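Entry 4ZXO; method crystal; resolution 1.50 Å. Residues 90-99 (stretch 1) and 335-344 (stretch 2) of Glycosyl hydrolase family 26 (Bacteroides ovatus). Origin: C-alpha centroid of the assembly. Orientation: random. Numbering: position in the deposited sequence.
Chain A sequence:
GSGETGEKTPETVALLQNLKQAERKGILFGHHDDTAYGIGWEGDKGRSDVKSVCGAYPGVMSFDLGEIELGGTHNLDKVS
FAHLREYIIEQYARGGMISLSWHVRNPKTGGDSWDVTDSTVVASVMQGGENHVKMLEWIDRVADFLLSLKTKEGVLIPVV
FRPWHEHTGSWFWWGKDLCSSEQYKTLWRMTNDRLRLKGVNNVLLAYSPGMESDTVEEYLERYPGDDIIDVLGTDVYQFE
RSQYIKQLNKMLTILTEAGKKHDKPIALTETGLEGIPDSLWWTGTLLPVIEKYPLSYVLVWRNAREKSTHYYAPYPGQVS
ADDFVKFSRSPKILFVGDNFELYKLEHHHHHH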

# COMPACT_ATOMS: atom_id res chain seq x y z
N GLU A 90 -5.10 2.01 -16.52
CA GLU A 90 -6.28 2.87 -16.50
C GLU A 90 -6.26 3.87 -15.35
O GLU A 90 -6.71 5.01 -15.51
N GLN A 91 -5.74 3.47 -14.18
CA GLN A 91 -5.67 4.39 -13.06
C GLN A 91 -4.66 5.46 -13.35
O GLN A 91 -4.90 6.64 -13.06
N TYR A 92 -3.51 5.10 -13.94
CA TYR A 92 -2.55 6.13 -14.29
C TYR A 92 -3.15 7.09 -15.32
O TYR A 92 -2.99 8.32 -15.21
N ALA A 93 -3.86 6.55 -16.28
CA ALA A 93 -4.42 7.38 -17.37
C ALA A 93 -5.39 8.42 -16.81
O ALA A 93 -5.48 9.56 -17.31
N ARG A 94 -6.12 8.09 -15.74
CA ARG A 94 -7.09 9.05 -15.21
C ARG A 94 -6.40 9.97 -14.19
O ARG A 94 -7.02 10.89 -13.68
N GLY A 95 -5.11 9.75 -13.94
CA GLY A 95 -4.38 10.63 -13.04
C GLY A 95 -4.23 10.16 -11.60
O GLY A 95 -3.64 10.88 -10.76
N GLY A 96 -4.70 8.96 -11.30
CA GLY A 96 -4.56 8.47 -9.92
C GLY A 96 -3.23 7.78 -9.67
O GLY A 96 -2.43 7.56 -10.61
N MET A 97 -3.04 7.40 -8.40
CA MET A 97 -1.83 6.72 -7.96
C MET A 97 -2.07 5.21 -7.82
O MET A 97 -3.24 4.78 -7.61
N ILE A 98 -0.98 4.43 -7.95
CA ILE A 98 -1.02 3.00 -7.73
C ILE A 98 -0.06 2.54 -6.67
O ILE A 98 1.06 2.98 -6.63
N SER A 99 -0.53 1.66 -5.78
CA SER A 99 0.37 0.99 -4.85
C SER A 99 0.22 -0.52 -4.98
O SER A 99 -0.85 -1.01 -5.36
N PHE A 335 -9.81 12.66 -4.46
CA PHE A 335 -10.23 11.60 -5.36
C PHE A 335 -9.82 12.05 -6.74
O PHE A 335 -9.60 13.26 -6.99
N VAL A 336 -9.80 11.13 -7.68
CA VAL A 336 -9.57 11.49 -9.07
C VAL A 336 -10.54 12.57 -9.53
O VAL A 336 -11.75 12.46 -9.27
N GLY A 337 -10.03 13.61 -10.22
CA GLY A 337 -10.82 14.83 -10.54
C GLY A 337 -10.52 16.03 -9.64
O GLY A 337 -10.73 17.19 -10.02
N ASP A 338 -9.98 15.78 -8.45
CA ASP A 338 -9.62 16.88 -7.55
C ASP A 338 -8.31 17.56 -7.95
O ASP A 338 -7.67 17.15 -8.92
N ASN A 339 -7.93 18.60 -7.22
CA ASN A 339 -6.86 19.49 -7.68
C ASN A 339 -5.48 18.98 -7.29
O ASN A 339 -4.87 19.49 -6.32
N PHE A 340 -5.01 17.99 -8.04
CA PHE A 340 -3.64 17.52 -7.89
C PHE A 340 -3.21 17.01 -9.26
O PHE A 340 -4.06 16.70 -10.09
N GLU A 341 -1.91 16.97 -9.52
CA GLU A 341 -1.37 16.40 -10.76
C GLU A 341 -0.11 15.69 -10.30
O GLU A 341 0.95 16.31 -10.12
N LEU A 342 -0.23 14.39 -10.09
CA LEU A 342 0.84 13.62 -9.46
C LEU A 342 2.10 13.46 -10.30
O LEU A 342 3.16 13.26 -9.75
N TYR A 343 2.01 13.59 -11.62
CA TYR A 343 3.10 13.15 -12.45
C TYR A 343 3.71 14.36 -13.16
O TYR A 343 4.48 14.17 -14.06
N LYS A 344 3.34 15.57 -12.71
CA LYS A 344 3.86 16.82 -13.26
C LYS A 344 4.84 17.40 -12.26
O LYS A 344 4.48 17.61 -11.08

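The contact between these stretches carries a single direct hydrogen bond, from Tyr-343 OH to Gly-96 O at a short 2.6 Å, and it illustrates a general principle: main-chain carbonyls just past a helix can be met by side chains far away in sequence and by water. Gly-95, the first residue after the helix to leave helical phi/psi, has positive phi and belongs to a Schellman motif, and at Gly-96 a CB would clash with Gln-91 NE2.

Three side chains of the second stretch point toward the first. Tyr-343 (chi1 m) has the largest area covered by the other stretch; one face of its ring receives Tyr-92 (chi1 t), with Tyr-92 CE1 3.5 Å from Tyr-343 CE2 and the planes inclined at 43°. Leu-342 (m, t) sets CD1 3.7 Å from Met-97 CB. Val-336 (chi1 t) brings CG1 to 3.5 Å from Arg-94 O, while its CG2 lies 4.1 Å from Gly-96 CA. Arg-94 NH1 donates a hydrogen bond to Gln-91 OE1 at 2.9 Å, within the first stretch.

Phe-340 (chi1 p) starts sideways, yet its ring edge reaches Gly-95 O, with CE1 3.5 Å away. That same carbonyl accepts from a water (2.6 Å from Gly-95 O) that in turn accepts from Leu-342 N at 2.9 Å. A second water accepts from Ile-98 N (2.8 Å) and donates to Tyr-343 OH (2.8 Å), so the hydroxyl both gives and receives.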

# COMPACT_ATOMS: atom_id res chain seq x y z
CB GLU A 90 -7.55 2.04 -16.44
CG GLU A 90 -7.66 1.19 -17.69
CD GLU A 90 -8.79 0.17 -17.66
OE1 GLU A 90 -9.62 0.14 -16.74
OE2 GLU A 90 -8.83 -0.64 -18.60
CB GLN A 91 -5.35 3.61 -11.77
CG GLN A 91 -5.07 4.51 -10.52
CD GLN A 91 -6.33 5.20 -9.98
OE1 GLN A 91 -7.36 5.33 -10.67
NE2 GLN A 91 -6.25 5.64 -8.72
CB TYR A 92 -1.30 5.49 -14.87
CG TYR A 92 -0.22 6.49 -15.24
CD1 TYR A 92 0.63 6.98 -14.27
CD2 TYR A 92 -0.08 6.94 -16.54
CE1 TYR A 92 1.62 7.88 -14.58
CE2 TYR A 92 0.92 7.89 -16.89
CZ TYR A 92 1.78 8.34 -15.89
OH TYR A 92 2.76 9.26 -16.20
CB ALA A 93 -5.10 6.49 -18.42
CB ARG A 94 -8.31 8.32 -14.62
CG ARG A 94 -8.09 7.51 -13.35
CD ARG A 94 -9.41 6.90 -12.81
NE ARG A 94 -9.97 5.87 -13.70
CZ ARG A 94 -9.79 4.54 -13.57
NH1 ARG A 94 -9.03 4.03 -12.59
NH2 ARG A 94 -10.38 3.72 -14.46
CB MET A 97 -1.38 7.26 -6.57
CG MET A 97 0.06 6.95 -6.28
SD MET A 97 0.48 7.36 -4.58
CE MET A 97 0.17 5.77 -3.77
CB ILE A 98 -0.70 2.23 -9.05
CG1 ILE A 98 -1.72 2.56 -10.15
CG2 ILE A 98 -0.60 0.68 -8.83
CD1 ILE A 98 -1.31 3.71 -11.07
CB SER A 99 0.07 1.42 -3.40
OG SER A 99 1.01 0.81 -2.52
CB PHE A 335 -11.79 11.38 -5.31
CG PHE A 335 -12.27 10.84 -4.02
CD1 PHE A 335 -12.68 9.50 -3.91
CD2 PHE A 335 -12.35 11.67 -2.88
CE1 PHE A 335 -13.12 8.97 -2.68
CE2 PHE A 335 -12.78 11.15 -1.66
CZ PHE A 335 -13.15 9.79 -1.55
CB VAL A 336 -9.71 10.25 -9.96
CG1 VAL A 336 -9.73 10.65 -11.42
CG2 VAL A 336 -8.53 9.27 -9.67
CB ASP A 338 -9.58 16.36 -6.12
CG ASP A 338 -10.97 15.91 -5.63
OD1 ASP A 338 -11.98 16.40 -6.16
OD2 ASP A 338 -11.07 15.08 -4.71
CB ASN A 339 -7.07 20.88 -7.11
CG ASN A 339 -6.12 21.89 -7.69
OD1 ASN A 339 -5.56 21.70 -8.77
ND2 ASN A 339 -5.95 22.99 -7.00
CB PHE A 340 -3.54 16.41 -6.81
CG PHE A 340 -4.37 15.21 -7.13
CD1 PHE A 340 -3.86 14.16 -7.89
CD2 PHE A 340 -5.67 15.10 -6.65
CE1 PHE A 340 -4.63 13.05 -8.24
CE2 PHE A 340 -6.45 13.99 -6.98
CZ PHE A 340 -5.93 12.95 -7.74
CB GLU A 341 -1.04 17.47 -11.82
CG GLU A 341 -2.29 18.20 -12.28
CD GLU A 341 -1.95 19.28 -13.26
OE1 GLU A 341 -1.66 20.44 -12.83
OE2 GLU A 341 -1.98 18.97 -14.47
CB LEU A 342 0.30 12.26 -9.12
CG LEU A 342 -0.92 12.20 -8.20
CD1 LEU A 342 -1.25 10.70 -7.98
CD2 LEU A 342 -0.55 12.86 -6.89
CB TYR A 343 2.62 12.10 -13.44
CG TYR A 343 1.97 10.98 -12.71
CD1 TYR A 343 2.73 10.17 -11.86
CD2 TYR A 343 0.60 10.73 -12.83
CE1 TYR A 343 2.15 9.15 -11.14
CE2 TYR A 343 0.01 9.69 -12.11
CZ TYR A 343 0.79 8.92 -11.27
OH TYR A 343 0.20 7.87 -10.58
CB LYS A 344 2.69 17.78 -13.53
CG LYS A 344 3.02 19.17 -14.03
CD LYS A 344 1.70 19.92 -14.43
CE LYS A 344 1.91 21.42 -14.63
NZ LYS A 344 0.63 22.23 -14.78
O HOH W 1 -2.56 13.19 -11.39
O HOH W 2 1.23 5.67 -9.14